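Local coordinates for protein nucleocapsid (Crimean-congo hemorrhagic fever virus, PDB 4AKL) that binds single- and double-stranded RNA, probably packages the viral genome, and displays sequence-non-specific DNA endonuclease activity, at residues Thr306-Tyr311 and Glu387-Phe392; Val198-Arg202 and Gly234-Leu238. All blocks are in the same frame, centred on the assembly; numbering follows the deposited sequence.

Interaction 1: residues Thr306-Tyr311 and Glu387-Phe392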
loop_
_atom_site.group_PDB
_atom_site.type_symbol
_atom_site.label_atom_id
_atom_site.label_comp_id
_atom_site.label_asym_id
_atom_site.label_seq_id
_atom_site.Cartn_x
_atom_site.Cartn_y
_atom_site.Cartn_z
ATOM N N THR A 306 -0.910 3.561 -3.744
ATOM C CA THR A 306 -1.550 3.620 -5.037
ATOM C C THR A 306 -1.007 4.728 -5.906
ATOM O O THR A 306 -0.683 4.509 -7.058
ATOM C CB THR A 306 -3.096 3.723 -4.875
ATOM O OG1 THR A 306 -3.558 2.529 -4.256
ATOM C CG2 THR A 306 -3.867 3.908 -6.224
ATOM N N VAL A 307 -0.882 5.912 -5.361
ATOM C CA VAL A 307 -0.423 6.984 -6.161
ATOM C C VAL A 307 1.093 6.871 -6.453
ATOM O O VAL A 307 1.521 7.121 -7.579
ATOM C CB VAL A 307 -0.852 8.360 -5.574
ATOM C CG1 VAL A 307 -0.083 8.696 -4.321
ATOM C CG2 VAL A 307 -0.658 9.457 -6.662
ATOM N N PHE A 308 1.875 6.457 -5.458
ATOM C CA PHE A 308 3.317 6.320 -5.643
ATOM C C PHE A 308 3.654 5.296 -6.702
ATOM O O PHE A 308 4.452 5.561 -7.635
ATOM C CB PHE A 308 4.014 5.979 -4.320
ATOM C CG PHE A 308 5.500 5.833 -4.438
ATOM C CD1 PHE A 308 6.301 6.922 -4.785
ATOM C CD2 PHE A 308 6.106 4.618 -4.249
ATOM C CE1 PHE A 308 7.638 6.804 -4.903
ATOM C CE2 PHE A 308 7.428 4.471 -4.366
ATOM C CZ PHE A 308 8.235 5.560 -4.690
ATOM N N SER A 309 3.068 4.100 -6.537
ATOM C CA SER A 309 3.294 3.025 -7.458
ATOM C C SER A 309 2.789 3.454 -8.821
ATOM O O SER A 309 3.434 3.207 -9.801
ATOM C CB SER A 309 2.632 1.712 -6.974
ATOM O OG SER A 309 3.415 0.998 -6.021
ATOM N N SER A 310 1.660 4.139 -8.896
ATOM C CA SER A 310 1.204 4.561 -10.200
ATOM C C SER A 310 2.185 5.498 -10.946
ATOM O O SER A 310 2.345 5.368 -12.175
ATOM C CB SER A 310 -0.229 5.131 -10.135
ATOM O OG SER A 310 -1.169 4.039 -9.846
ATOM N N TYR A 311 2.834 6.408 -10.207
ATOM C CA TYR A 311 3.800 7.329 -10.788
ATOM C C TYR A 311 5.110 6.586 -11.151
ATOM O O TYR A 311 5.761 6.904 -12.179
ATOM C CB TYR A 311 4.054 8.534 -9.858
ATOM C CG TYR A 311 3.203 9.719 -10.244
ATOM C CD1 TYR A 311 3.587 10.548 -11.261
ATOM C CD2 TYR A 311 1.993 9.979 -9.619
ATOM C CE1 TYR A 311 2.803 11.642 -11.644
ATOM C CE2 TYR A 311 1.205 11.053 -9.991
ATOM C CZ TYR A 311 1.612 11.877 -11.003
ATOM O OH TYR A 311 0.816 12.900 -11.373
ATOM N N GLU A 387 -5.146 0.615 -10.325
ATOM C CA GLU A 387 -4.477 1.571 -9.422
ATOM C C GLU A 387 -4.154 2.823 -10.217
ATOM O O GLU A 387 -4.454 3.920 -9.794
ATOM C CB GLU A 387 -3.172 1.003 -8.843
ATOM C CG GLU A 387 -3.293 -0.300 -8.048
ATOM C CD GLU A 387 -3.835 -0.081 -6.680
ATOM O OE1 GLU A 387 -3.383 0.845 -6.046
ATOM O OE2 GLU A 387 -4.693 -0.841 -6.222
ATOM N N MET A 388 -3.548 2.632 -11.384
ATOM C CA MET A 388 -3.286 3.751 -12.296
ATOM C C MET A 388 -4.588 4.396 -12.751
ATOM O O MET A 388 -4.655 5.620 -12.862
ATOM C CB MET A 388 -2.496 3.276 -13.525
ATOM C CG MET A 388 -1.184 2.648 -13.216
ATOM S SD MET A 388 -0.218 2.197 -14.710
ATOM C CE MET A 388 0.332 3.817 -15.132
ATOM N N GLY A 389 -5.634 3.585 -12.988
ATOM C CA GLY A 389 -6.904 4.096 -13.470
ATOM C C GLY A 389 -7.573 5.043 -12.445
ATOM O O GLY A 389 -8.106 6.057 -12.822
ATOM N N VAL A 390 -7.561 4.712 -11.167
ATOM C CA VAL A 390 -8.150 5.639 -10.204
ATOM C C VAL A 390 -7.343 6.953 -10.095
ATOM O O VAL A 390 -7.910 8.012 -9.887
ATOM C CB VAL A 390 -8.392 4.995 -8.803
ATOM C CG1 VAL A 390 -7.077 4.728 -8.082
ATOM C CG2 VAL A 390 -9.290 5.865 -7.984
ATOM N N CYS A 391 -6.024 6.902 -10.281
ATOM C CA CYS A 391 -5.241 8.146 -10.226
ATOM C C CYS A 391 -5.360 9.088 -11.427
ATOM O O CYS A 391 -5.396 10.321 -11.278
ATOM C CB CYS A 391 -3.775 7.785 -10.070
ATOM S SG CYS A 391 -3.282 6.877 -8.635
ATOM N N PHE A 392 -5.371 8.485 -12.639
ATOM C CA PHE A 392 -5.224 9.220 -13.914
ATOM C C PHE A 392 -6.359 9.010 -14.910
ATOM O O PHE A 392 -6.371 9.668 -15.964
ATOM C CB PHE A 392 -3.955 8.785 -14.643
ATOM C CG PHE A 392 -2.723 8.675 -13.770
ATOM C CD1 PHE A 392 -2.346 9.697 -12.924
ATOM C CD2 PHE A 392 -1.919 7.563 -13.840
ATOM C CE1 PHE A 392 -1.212 9.576 -12.156
ATOM C CE2 PHE A 392 -0.790 7.446 -13.056
ATOM C CZ PHE A 392 -0.450 8.442 -12.239
#

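Interaction 2: residues Val198-Arg202 and Gly234-Leu238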
loop_
_atom_site.group_PDB
_atom_site.type_symbol
_atom_site.label_atom_id
_atom_site.label_comp_id
_atom_site.label_asym_id
_atom_site.label_seq_id
_atom_site.Cartn_x
_atom_site.Cartn_y
_atom_site.Cartn_z
ATOM N N VAL A 198 15.454 -9.113 28.756
ATOM C CA VAL A 198 14.885 -7.912 28.162
ATOM C C VAL A 198 15.180 -6.692 29.069
ATOM O O VAL A 198 15.576 -5.636 28.600
ATOM C CB VAL A 198 13.353 -8.073 27.953
ATOM C CG1 VAL A 198 12.728 -6.788 27.436
ATOM C CG2 VAL A 198 13.058 -9.235 27.009
ATOM N N GLU A 199 14.997 -6.865 30.371
ATOM C CA GLU A 199 15.194 -5.777 31.328
ATOM C C GLU A 199 16.695 -5.388 31.451
ATOM O O GLU A 199 17.017 -4.222 31.716
ATOM C CB GLU A 199 14.529 -6.168 32.671
ATOM C CG GLU A 199 14.594 -5.155 33.816
ATOM C CD GLU A 199 14.039 -3.779 33.483
ATOM O OE1 GLU A 199 12.882 -3.677 32.982
ATOM O OE2 GLU A 199 14.765 -2.789 33.734
ATOM N N TRP A 200 17.597 -6.352 31.237
ATOM C CA TRP A 200 19.041 -6.079 31.205
ATOM C C TRP A 200 19.385 -5.208 30.012
ATOM O O TRP A 200 20.209 -4.284 30.122
ATOM C CB TRP A 200 19.850 -7.385 31.108
ATOM C CG TRP A 200 21.366 -7.221 31.118
ATOM C CD1 TRP A 200 22.193 -7.332 32.200
ATOM C CD2 TRP A 200 22.226 -6.932 29.989
ATOM N NE1 TRP A 200 23.493 -7.126 31.821
ATOM C CE2 TRP A 200 23.546 -6.877 30.476
ATOM C CE3 TRP A 200 22.002 -6.712 28.626
ATOM C CZ2 TRP A 200 24.649 -6.614 29.652
ATOM C CZ3 TRP A 200 23.118 -6.441 27.795
ATOM C CH2 TRP A 200 24.418 -6.393 28.329
ATOM N N CYS A 201 18.760 -5.517 28.869
ATOM C CA CYS A 201 18.963 -4.750 27.650
ATOM C C CYS A 201 18.483 -3.314 27.817
ATOM O O CYS A 201 19.180 -2.379 27.400
ATOM C CB CYS A 201 18.260 -5.414 26.450
ATOM S SG CYS A 201 19.030 -6.955 25.915
ATOM N N ARG A 202 17.305 -3.144 28.432
ATOM C CA ARG A 202 16.735 -1.813 28.664
ATOM C C ARG A 202 17.706 -0.951 29.473
ATOM O O ARG A 202 17.897 0.206 29.170
ATOM C CB ARG A 202 15.353 -1.897 29.346
ATOM C CG ARG A 202 14.608 -0.516 29.504
ATOM C CD ARG A 202 13.111 -0.636 29.954
ATOM N NE ARG A 202 12.802 -2.000 30.408
ATOM C CZ ARG A 202 11.948 -2.861 29.837
ATOM N NH1 ARG A 202 11.204 -2.540 28.756
ATOM N NH2 ARG A 202 11.812 -4.076 30.384
ATOM N N GLY A 234 17.099 -10.627 22.832
ATOM C CA GLY A 234 16.756 -9.700 23.903
ATOM C C GLY A 234 16.431 -8.316 23.383
ATOM O O GLY A 234 15.341 -7.793 23.633
ATOM N N LEU A 235 17.369 -7.728 22.655
ATOM C CA LEU A 235 17.152 -6.408 22.030
ATOM C C LEU A 235 15.987 -6.393 21.046
ATOM O O LEU A 235 15.214 -5.429 21.016
ATOM C CB LEU A 235 18.419 -5.915 21.315
ATOM C CG LEU A 235 19.383 -5.182 22.236
ATOM C CD1 LEU A 235 20.819 -5.121 21.634
ATOM C CD2 LEU A 235 18.831 -3.794 22.534
ATOM N N ALA A 236 15.876 -7.446 20.239
ATOM C CA ALA A 236 14.751 -7.571 19.291
ATOM C C ALA A 236 13.423 -7.568 20.064
ATOM O O ALA A 236 12.481 -6.837 19.710
ATOM C CB ALA A 236 14.888 -8.841 18.435
ATOM N N LYS A 237 13.365 -8.377 21.123
ATOM C CA LYS A 237 12.184 -8.439 22.009
ATOM C C LYS A 237 11.920 -7.073 22.665
ATOM O O LYS A 237 10.760 -6.657 22.792
ATOM C CB LYS A 237 12.343 -9.545 23.066
ATOM C CG LYS A 237 11.097 -9.861 23.930
ATOM C CD LYS A 237 9.938 -10.490 23.148
ATOM C CE LYS A 237 9.018 -11.313 24.077
ATOM N NZ LYS A 237 8.729 -10.597 25.351
ATOM N N LEU A 238 12.988 -6.376 23.051
ATOM C CA LEU A 238 12.878 -5.027 23.628
ATOM C C LEU A 238 12.296 -4.043 22.608
ATOM O O LEU A 238 11.419 -3.241 22.955
ATOM C CB LEU A 238 14.245 -4.528 24.130
ATOM C CG LEU A 238 14.326 -3.411 25.192
ATOM C CD1 LEU A 238 13.566 -2.170 24.812
ATOM C CD2 LEU A 238 13.831 -3.910 26.574
#

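Interaction 1: residues Thr306-Tyr311 and Glu387-Phe392
Thr306 and Glu387 make the polar link of this contact. Thr306 OG1 donates to Glu387 OE1 at 2.5 Å, a very short bond. The glutamate chain bends at chi2 (-77°), which turns its carboxylate back to the threonine. Its other oxygen, OE2, forms a salt bridge with Lys411, so both oxygens are engaged.

Ser310 supplies the knob: its side chain sits in a hole made by Glu387, Met388, Cys391 and Phe392. Ser310 OG lies 3.2 Å from Met388 N, but the angle is too poor for a hydrogen bond. Ser310 OG donates instead within its own helix, to Thr306 O at 2.9 Å. That carbonyl also takes Ser310 N, from the opposite face of its plane.

Segments 306-311 and 387-392, on helices 306-316 and 385-392, cross almost perpendicularly (-99°) in the buried interior of the largely helical globular part of the nucleocapsid.

The aromatic pair is T-shaped. The edge of Phe392 points at one face of Tyr311, with planes at 89° and CE1 of Phe392 3.6 Å from Tyr311 CE2. Tyr311 OH is hydrogen-bonded to Ala83 O.

Apolar packing completes the contact. Cys391 SG rests 3.8 Å from Val307 CA. Thr306 CG2 meets Val390 CG1 at 3.8 Å.

Interaction 2: residues Val198-Arg202 and Gly234-Leu238
Leu238 reaches across to Val198 and Arg202 through a single methyl, CD2. Its CB leaves the helix toward segment 198-202. CG stands roughly opposite the backbone N (chi1 -158°), and this carries the branch on across the gap. Of the two methyls beyond it, CD2 does the touching. Leu238 CD2 lies 3.2 Å from Val198 CG1, tighter than usual van der Waals contact, and also 3.2 Å from Val198 O. Arg202 meets the same methyl. Leu238 CD2 is 3.7 Å from Arg202 NH1 and sits over one face of the guanidinium, toward its rim.

The guanidinium is held from its own helix. Arg202 grips Glu199 side-on, with NE and NH2 both on OE1; the NH2 bond is 2.8 Å long. Both nitrogens come from the same face of the carboxylate, well above its plane. This salt bridge should limit rotation of the guanidinium on which the methyl rests.

The axes of segments 198-202 and 234-238 cross steeply (-81°), 8.6 Å apart at their closest. Their helices, 195-204 and 230-242, belong to the helical arm that projects from the globular body. Gly234 lies at the close approach, its CA 5.0 Å from that of Val198. With no side chain there, Cys201 SG packs on the backbone and meets Leu235 N at 3.7 Å. Leu235 CG borders the same sulfur, while the Leu235 side chain also packs on Val246 and Ala250 of helix 245-263.

At the exposed margin, Val198 CG2 touches Lys237 CG at 3.7 Å.

Interaction 1 and interaction 2 belong to different parts of one chain. Their centres are 41 Å apart and their nearest atoms about 27 Å apart, so they do not touch. The centre of interaction 1 lies about 11 Å from the centre of the chain, in the globular body. The centre of interaction 2 lies about 31 Å from it, in the projecting arm. They run in series: segment 234-238 is complete before segment 306-311 begins. Both are steep crossings of two helices. Interaction 1 combines a hydrogen bond with an aromatic pair, whereas interaction 2 relies on apolar packing, sulfur-to-backbone contact and a methyl over a guanidinium. The DEVD motif, Asp266 to Asp269, falls between them in sequence.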